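Local coordinates for protein HIAXHD3 (Humicola insolens, PDB 3ZXK) that is a family GH43 alpha-L-arabinofuranosidase that probably removes arabinofuranose side chains from arabinoxylan, at residues P55-L63 with E331-T341. Residues are numbered along the deposited sequence; the frame is centred on the assembly and turned at random.
Sequences PVTHSVPRL and EHWEWNHNPDT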
ATOM      1  N   PRO A  55      -3.752   9.265  -4.472  1.00  7.56           N
ATOM      2  CA  PRO A  55      -2.296   9.032  -4.349  1.00  6.55           C
ATOM      3  C   PRO A  55      -1.517  10.105  -5.114  1.00  6.30           C
ATOM      4  O   PRO A  55      -1.918  10.477  -6.234  1.00  7.44           O
ATOM      5  CB  PRO A  55      -2.105   7.627  -4.948  1.00  7.55           C
ATOM      6  CG  PRO A  55      -3.252   7.450  -5.868  1.00  8.17           C
ATOM      7  CD  PRO A  55      -4.392   8.319  -5.415  1.00  8.25           C
ATOM      8  N   VAL A  56      -0.469  10.662  -4.501  1.00  5.62           N
ATOM      9  CA  VAL A  56       0.252  11.763  -5.153  1.00  5.81           C
ATOM     10  C   VAL A  56       1.725  11.517  -5.427  1.00  4.99           C
ATOM     11  O   VAL A  56       2.279  12.130  -6.340  1.00  5.98           O
ATOM     12  CB  VAL A  56       0.042  13.121  -4.455  1.00  6.04           C
ATOM     13  CG1 VAL A  56      -1.427  13.510  -4.580  1.00  7.20           C
ATOM     14  CG2 VAL A  56       0.518  13.074  -2.998  1.00  6.50           C
ATOM     15  N   THR A  57       2.343  10.615  -4.675  1.00  4.56           N
ATOM     16  CA  THR A  57       3.774  10.313  -4.832  1.00  4.28           C
ATOM     17  C   THR A  57       4.127   9.024  -4.096  1.00  4.03           C
ATOM     18  O   THR A  57       3.278   8.452  -3.407  1.00  4.21           O
ATOM     19  CB  THR A  57       4.679  11.523  -4.369  1.00  4.26           C
ATOM     20  OG1 THR A  57       6.040  11.326  -4.799  1.00  4.59           O
ATOM     21  CG2 THR A  57       4.646  11.733  -2.854  1.00  4.38           C
ATOM     22  N   HIS A  58       5.363   8.564  -4.245  1.00  3.69           N
ATOM     23  CA  HIS A  58       5.884   7.476  -3.418  1.00  3.26           C
ATOM     24  C   HIS A  58       7.209   7.931  -2.871  1.00  3.06           C
ATOM     25  O   HIS A  58       8.022   8.503  -3.599  1.00  3.36           O
ATOM     26  CB  HIS A  58       6.167   6.223  -4.230  1.00  3.48           C
ATOM     27  CG  HIS A  58       4.951   5.396  -4.582  1.00  4.29           C
ATOM     28  ND1 HIS A  58       4.053   5.769  -5.529  1.00  5.56           N
ATOM     29  CD2 HIS A  58       4.516   4.173  -4.083  1.00  4.31           C
ATOM     30  CE1 HIS A  58       3.119   4.799  -5.669  1.00  6.49           C
ATOM     31  NE2 HIS A  58       3.386   3.832  -4.778  1.00  5.28           N
ATOM     32  N   SER A  59       7.469   7.660  -1.596  1.00  3.30           N
ATOM     33  CA  SER A  59       8.732   8.137  -0.964  1.00  3.23           C
ATOM     34  C   SER A  59       9.985   7.355  -1.378  1.00  3.44           C
ATOM     35  O   SER A  59      11.087   7.863  -1.226  1.00  3.74           O
ATOM     36  CB  SER A  59       8.604   8.077   0.560  1.00  3.50           C
ATOM     37  OG  SER A  59       7.639   8.992   0.999  1.00  4.07           O
ATOM     38  N   VAL A  60       9.791   6.121  -1.862  1.00  3.30           N
ATOM     39  CA  VAL A  60      10.944   5.296  -2.255  1.00  3.43           C
ATOM     40  C   VAL A  60      10.782   4.892  -3.725  1.00  3.77           C
ATOM     41  O   VAL A  60      10.228   3.839  -4.046  1.00  4.04           O
ATOM     42  CB  VAL A  60      11.111   4.096  -1.295  1.00  3.48           C
ATOM     43  CG1 VAL A  60      12.387   3.311  -1.617  1.00  3.94           C
ATOM     44  CG2 VAL A  60      11.174   4.560   0.151  1.00  3.93           C
ATOM     45  N   PRO A  61      11.252   5.739  -4.644  1.00  4.13           N
ATOM     46  CA  PRO A  61      10.976   5.465  -6.060  1.00  4.69           C
ATOM     47  C   PRO A  61      11.559   4.159  -6.578  1.00  4.51           C
ATOM     48  O   PRO A  61      11.005   3.610  -7.536  1.00  5.18           O
ATOM     49  CB  PRO A  61      11.562   6.682  -6.788  1.00  5.46           C
ATOM     50  CG  PRO A  61      12.354   7.460  -5.778  1.00  5.97           C
ATOM     51  CD  PRO A  61      11.747   7.116  -4.436  1.00  4.68           C
ATOM     52  N   ARG A  62      12.658   3.687  -6.002  1.00  4.62           N
ATOM     53  CA  ARG A  62      13.170   2.347  -6.318  1.00  4.51           C
ATOM     54  C   ARG A  62      13.763   1.851  -5.018  1.00  4.41           C
ATOM     55  O   ARG A  62      14.458   2.610  -4.344  1.00  5.29           O
ATOM     56  CB  ARG A  62      14.235   2.396  -7.408  1.00  5.48           C
ATOM     57  CG  ARG A  62      14.826   1.041  -7.757  1.00  5.32           C
ATOM     58  CD  ARG A  62      15.758   1.164  -8.953  1.00  6.61           C
ATOM     59  NE  ARG A  62      16.346  -0.133  -9.299  1.00  7.25           N
ATOM     60  CZ  ARG A  62      15.814  -0.990 -10.163  1.00  7.76           C
ATOM     61  NH1 ARG A  62      14.687  -0.676 -10.813  1.00  6.56           N
ATOM     62  NH2 ARG A  62      16.412  -2.161 -10.378  1.00  9.99           N
ATOM     63  N   LEU A  63      13.496   0.602  -4.659  1.00  4.34           N
ATOM     64  CA  LEU A  63      13.903   0.076  -3.359  1.00  4.88           C
ATOM     65  C   LEU A  63      15.411  -0.074  -3.378  1.00  5.72           C
ATOM     66  O   LEU A  63      15.950  -0.699  -4.263  1.00  7.49           O
ATOM     67  CB  LEU A  63      13.203  -1.274  -3.089  1.00  5.38           C
ATOM     68  CG  LEU A  63      11.667  -1.243  -3.300  1.00  5.07           C
ATOM     69  CD1 LEU A  63      11.037  -2.564  -2.865  1.00  5.68           C
ATOM     70  CD2 LEU A  63      11.010  -0.101  -2.529  1.00  4.96           C
ATOM     71  N   GLU A 331       0.135   7.052 -10.068  1.00  6.39           N
ATOM     72  CA  GLU A 331       0.563   6.716  -8.721  1.00  6.65           C
ATOM     73  C   GLU A 331      -0.083   5.423  -8.242  1.00  6.27           C
ATOM     74  O   GLU A 331       0.245   4.929  -7.174  1.00  7.43           O
ATOM     75  CB  GLU A 331       0.226   7.888  -7.788  1.00  8.47           C
ATOM     76  CG  GLU A 331       1.132   9.097  -7.992  1.00 10.26           C
ATOM     77  CD  GLU A 331       2.585   8.729  -7.721  1.00 12.97           C
ATOM     78  OE1 GLU A 331       2.850   8.081  -6.671  1.00 14.31           O
ATOM     79  OE2 GLU A 331       3.472   9.068  -8.547  1.00 17.23           O
ATOM     80  N   HIS A 332      -0.965   4.842  -9.054  1.00  5.55           N
ATOM     81  CA  HIS A 332      -1.622   3.581  -8.658  1.00  5.07           C
ATOM     82  C   HIS A 332      -0.791   2.330  -8.902  1.00  4.67           C
ATOM     83  O   HIS A 332      -1.057   1.275  -8.308  1.00  5.69           O
ATOM     84  CB  HIS A 332      -2.959   3.422  -9.381  1.00  5.49           C
ATOM     85  CG  HIS A 332      -3.930   4.516  -9.084  1.00  6.44           C
ATOM     86  ND1 HIS A 332      -4.660   4.556  -7.951  1.00  6.71           N
ATOM     87  CD2 HIS A 332      -4.248   5.661  -9.799  1.00  7.03           C
ATOM     88  CE1 HIS A 332      -5.392   5.670  -7.935  1.00  7.28           C
ATOM     89  NE2 HIS A 332      -5.137   6.353  -9.066  1.00  6.58           N
ATOM     90  N   TRP A 333       0.226   2.409  -9.755  1.00  4.26           N
ATOM     91  CA  TRP A 333       0.970   1.207 -10.149  1.00  3.88           C
ATOM     92  C   TRP A 333       2.206   0.996  -9.346  1.00  4.18           C
ATOM     93  O   TRP A 333       2.939   1.959  -9.026  1.00  4.55           O
ATOM     94  CB  TRP A 333       1.384   1.309 -11.596  1.00  4.57           C
ATOM     95  CG  TRP A 333       0.240   1.361 -12.558  1.00  4.80           C
ATOM     96  CD1 TRP A 333      -0.220   2.464 -13.280  1.00  5.64           C
ATOM     97  CD2 TRP A 333      -0.577   0.238 -12.996  1.00  5.50           C
ATOM     98  NE1 TRP A 333      -1.269   2.098 -14.106  1.00  7.72           N
ATOM     99  CE2 TRP A 333      -1.535   0.769 -13.963  1.00  6.32           C
ATOM    100  CE3 TRP A 333      -0.630  -1.107 -12.672  1.00  6.01           C
ATOM    101  CZ2 TRP A 333      -2.478  -0.047 -14.595  1.00  8.32           C
ATOM    102  CZ3 TRP A 333      -1.576  -1.920 -13.309  1.00  8.20           C
ATOM    103  CH2 TRP A 333      -2.482  -1.393 -14.250  1.00  9.32           C
ATOM    104  N   GLU A 334       2.445  -0.277  -9.021  1.00  3.40           N
ATOM    105  CA  GLU A 334       3.684  -0.697  -8.365  1.00  3.62           C
ATOM    106  C   GLU A 334       4.103  -2.046  -8.886  1.00  3.03           C
ATOM    107  O   GLU A 334       3.271  -2.959  -9.042  1.00  3.69           O
ATOM    108  CB  GLU A 334       3.503  -0.808  -6.835  1.00  4.45           C
ATOM    109  CG  GLU A 334       3.229   0.511  -6.094  1.00  5.24           C
ATOM    110  CD  GLU A 334       2.586   0.374  -4.725  1.00  6.05           C
ATOM    111  OE1 GLU A 334       2.436  -0.751  -4.180  1.00  7.92           O
ATOM    112  OE2 GLU A 334       2.222   1.429  -4.154  1.00  7.80           O
ATOM    113  N   TRP A 335       5.388  -2.194  -9.157  1.00  2.83           N
ATOM    114  CA  TRP A 335       5.914  -3.469  -9.609  1.00  2.88           C
ATOM    115  C   TRP A 335       6.068  -4.435  -8.460  1.00  2.98           C
ATOM    116  O   TRP A 335       6.247  -4.003  -7.328  1.00  3.36           O
ATOM    117  CB  TRP A 335       7.289  -3.257 -10.197  1.00  3.18           C
ATOM    118  CG  TRP A 335       7.372  -2.326 -11.366  1.00  3.10           C
ATOM    119  CD1 TRP A 335       7.773  -0.998 -11.364  1.00  3.93           C
ATOM    120  CD2 TRP A 335       7.145  -2.675 -12.764  1.00  3.29           C
ATOM    121  NE1 TRP A 335       7.760  -0.492 -12.648  1.00  4.22           N
ATOM    122  CE2 TRP A 335       7.386  -1.452 -13.530  1.00  3.71           C
ATOM    123  CE3 TRP A 335       6.716  -3.832 -13.435  1.00  3.42           C
ATOM    124  CZ2 TRP A 335       7.266  -1.417 -14.909  1.00  4.15           C
ATOM    125  CZ3 TRP A 335       6.587  -3.785 -14.827  1.00  3.26           C
ATOM    126  CH2 TRP A 335       6.860  -2.596 -15.547  1.00  3.71           C
ATOM    127  N   ASN A 336       6.000  -5.742  -8.736  1.00  3.06           N
ATOM    128  CA  ASN A 336       6.390  -6.770  -7.767  1.00  3.23           C
ATOM    129  C   ASN A 336       7.930  -6.853  -7.755  1.00  3.19           C
ATOM    130  O   ASN A 336       8.523  -7.324  -8.713  1.00  3.40           O
ATOM    131  CB  ASN A 336       5.768  -8.113  -8.162  1.00  3.56           C
ATOM    132  CG  ASN A 336       6.356  -9.261  -7.372  1.00  3.99           C
ATOM    133  OD1 ASN A 336       6.725  -9.082  -6.212  1.00  4.70           O
ATOM    134  ND2 ASN A 336       6.476 -10.424  -7.991  1.00  4.57           N
ATOM    135  N   HIS A 337       8.571  -6.353  -6.691  1.00  3.35           N
ATOM    136  CA  HIS A 337      10.044  -6.119  -6.634  1.00  3.32           C
ATOM    137  C   HIS A 337      10.471  -5.028  -7.622  1.00  3.36           C
ATOM    138  O   HIS A 337       9.664  -4.589  -8.434  1.00  3.34           O
ATOM    139  CB  HIS A 337      10.861  -7.420  -6.814  1.00  3.54           C
ATOM    140  CG  HIS A 337      10.697  -8.442  -5.687  1.00  4.20           C
ATOM    141  ND1 HIS A 337       9.534  -9.060  -5.403  1.00  4.35           N
ATOM    142  CD2 HIS A 337      11.645  -8.977  -4.815  1.00  4.72           C
ATOM    143  CE1 HIS A 337       9.717  -9.924  -4.382  1.00  4.92           C
ATOM    144  NE2 HIS A 337      11.011  -9.903  -4.046  1.00  4.89           N
ATOM    145  N   ASN A 338      11.701  -4.545  -7.535  1.00  3.55           N
ATOM    146  CA  ASN A 338      12.164  -3.534  -8.469  1.00  3.58           C
ATOM    147  C   ASN A 338      12.102  -4.068  -9.888  1.00  3.84           C
ATOM    148  O   ASN A 338      12.416  -5.247 -10.152  1.00  4.11           O
ATOM    149  CB  ASN A 338      13.602  -3.138  -8.203  1.00  3.92           C
ATOM    150  CG  ASN A 338      13.762  -2.316  -6.966  1.00  4.28           C
ATOM    151  OD1 ASN A 338      12.874  -1.553  -6.566  1.00  4.46           O
ATOM    152  ND2 ASN A 338      14.925  -2.436  -6.367  1.00  4.75           N
ATOM    153  N   PRO A 339      11.696  -3.205 -10.821  1.00  4.11           N
ATOM    154  CA  PRO A 339      11.639  -3.617 -12.209  1.00  4.58           C
ATOM    155  C   PRO A 339      13.031  -3.661 -12.865  1.00  5.49           C
ATOM    156  O   PRO A 339      13.968  -2.982 -12.394  1.00  6.88           O
ATOM    157  CB  PRO A 339      10.773  -2.513 -12.835  1.00  5.00           C
ATOM    158  CG  PRO A 339      11.126  -1.305 -12.052  1.00  4.88           C
ATOM    159  CD  PRO A 339      11.228  -1.824 -10.640  1.00  4.14           C
ATOM    160  N   ASP A 340      13.165  -4.472 -13.911  1.00  5.64           N
ATOM    161  CA  ASP A 340      14.294  -4.360 -14.841  1.00  6.74           C
ATOM    162  C   ASP A 340      13.933  -3.259 -15.853  1.00  6.68           C
ATOM    163  O   ASP A 340      13.094  -3.448 -16.744  1.00  7.03           O
ATOM    164  CB  ASP A 340      14.555  -5.699 -15.537  1.00  7.60           C
ATOM    165  CG  ASP A 340      15.729  -5.655 -16.511  1.00  9.51           C
ATOM    166  OD1 ASP A 340      16.161  -4.544 -16.911  1.00 11.56           O
ATOM    167  OD2 ASP A 340      16.208  -6.746 -16.887  1.00 11.74           O
ATOM    168  N   THR A 341      14.564  -2.104 -15.694  1.00  7.13           N
ATOM    169  CA  THR A 341      14.180  -0.958 -16.502  1.00  6.69           C
ATOM    170  C   THR A 341      14.575  -1.084 -17.970  1.00  7.25           C
ATOM    171  O   THR A 341      14.056  -0.352 -18.802  1.00  9.56           O
ATOM    172  CB  THR A 341      14.785   0.350 -15.953  1.00  8.49           C
ATOM    173  OG1 THR A 341      16.216   0.254 -16.021  1.00  9.85           O
ATOM    174  CG2 THR A 341      14.332   0.587 -14.510  1.00  8.69           C
TER
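Pro-339 O is gripped by two nitrogens of Arg-62, NH1 at 2.9 Å and NH2 at 3.3 Å, the nearer one making the straighter bond. The carbonyl oxygen lies in the guanidinium plane, an end-on approach that arginine manages because CG stands anti to the backbone N (chi1 179°) and the chain beyond it is extended to NE. Along the way Arg-62 lies over Asn-338, guanidinium and amide planes stacked only 24° apart, with Asn-338 CB against one guanidinium face. The same amide pairs with both backbone polar groups of Leu-63, as asparagine can with one acceptor and one donor: Leu-63 N gives to Asn-338 OD1 at 2.9 Å, while Asn-338 ND2 gives to a lone pair of Leu-63 O, also at 2.9 Å. Ser-39 and Asp-70 hold this amide too, fixing its rotation.

Nearer the start of both segments, the buried His-58 ring spans two carboxylates, since one flat imidazole carries two nitrogens on its edge. NE2 gives a nearly straight bond to Glu-334 OE2 at 2.7 Å, in the ring plane, and ND1 a more bent one (140°) to Glu-331 OE1 at 2.8 Å. With both nitrogens donating, the ring is probably cationic; Glu-334 also forms salt bridges with Arg-375 and Arg-509, which would help to balance its charge. Finally, Pro-55 CG rests over the His-332 face, a CH-pi contact. Together these contacts form a buried, largely polar interface between the GH43 five-bladed beta-propeller and the C-terminal concanavalin A-like beta-sandwich.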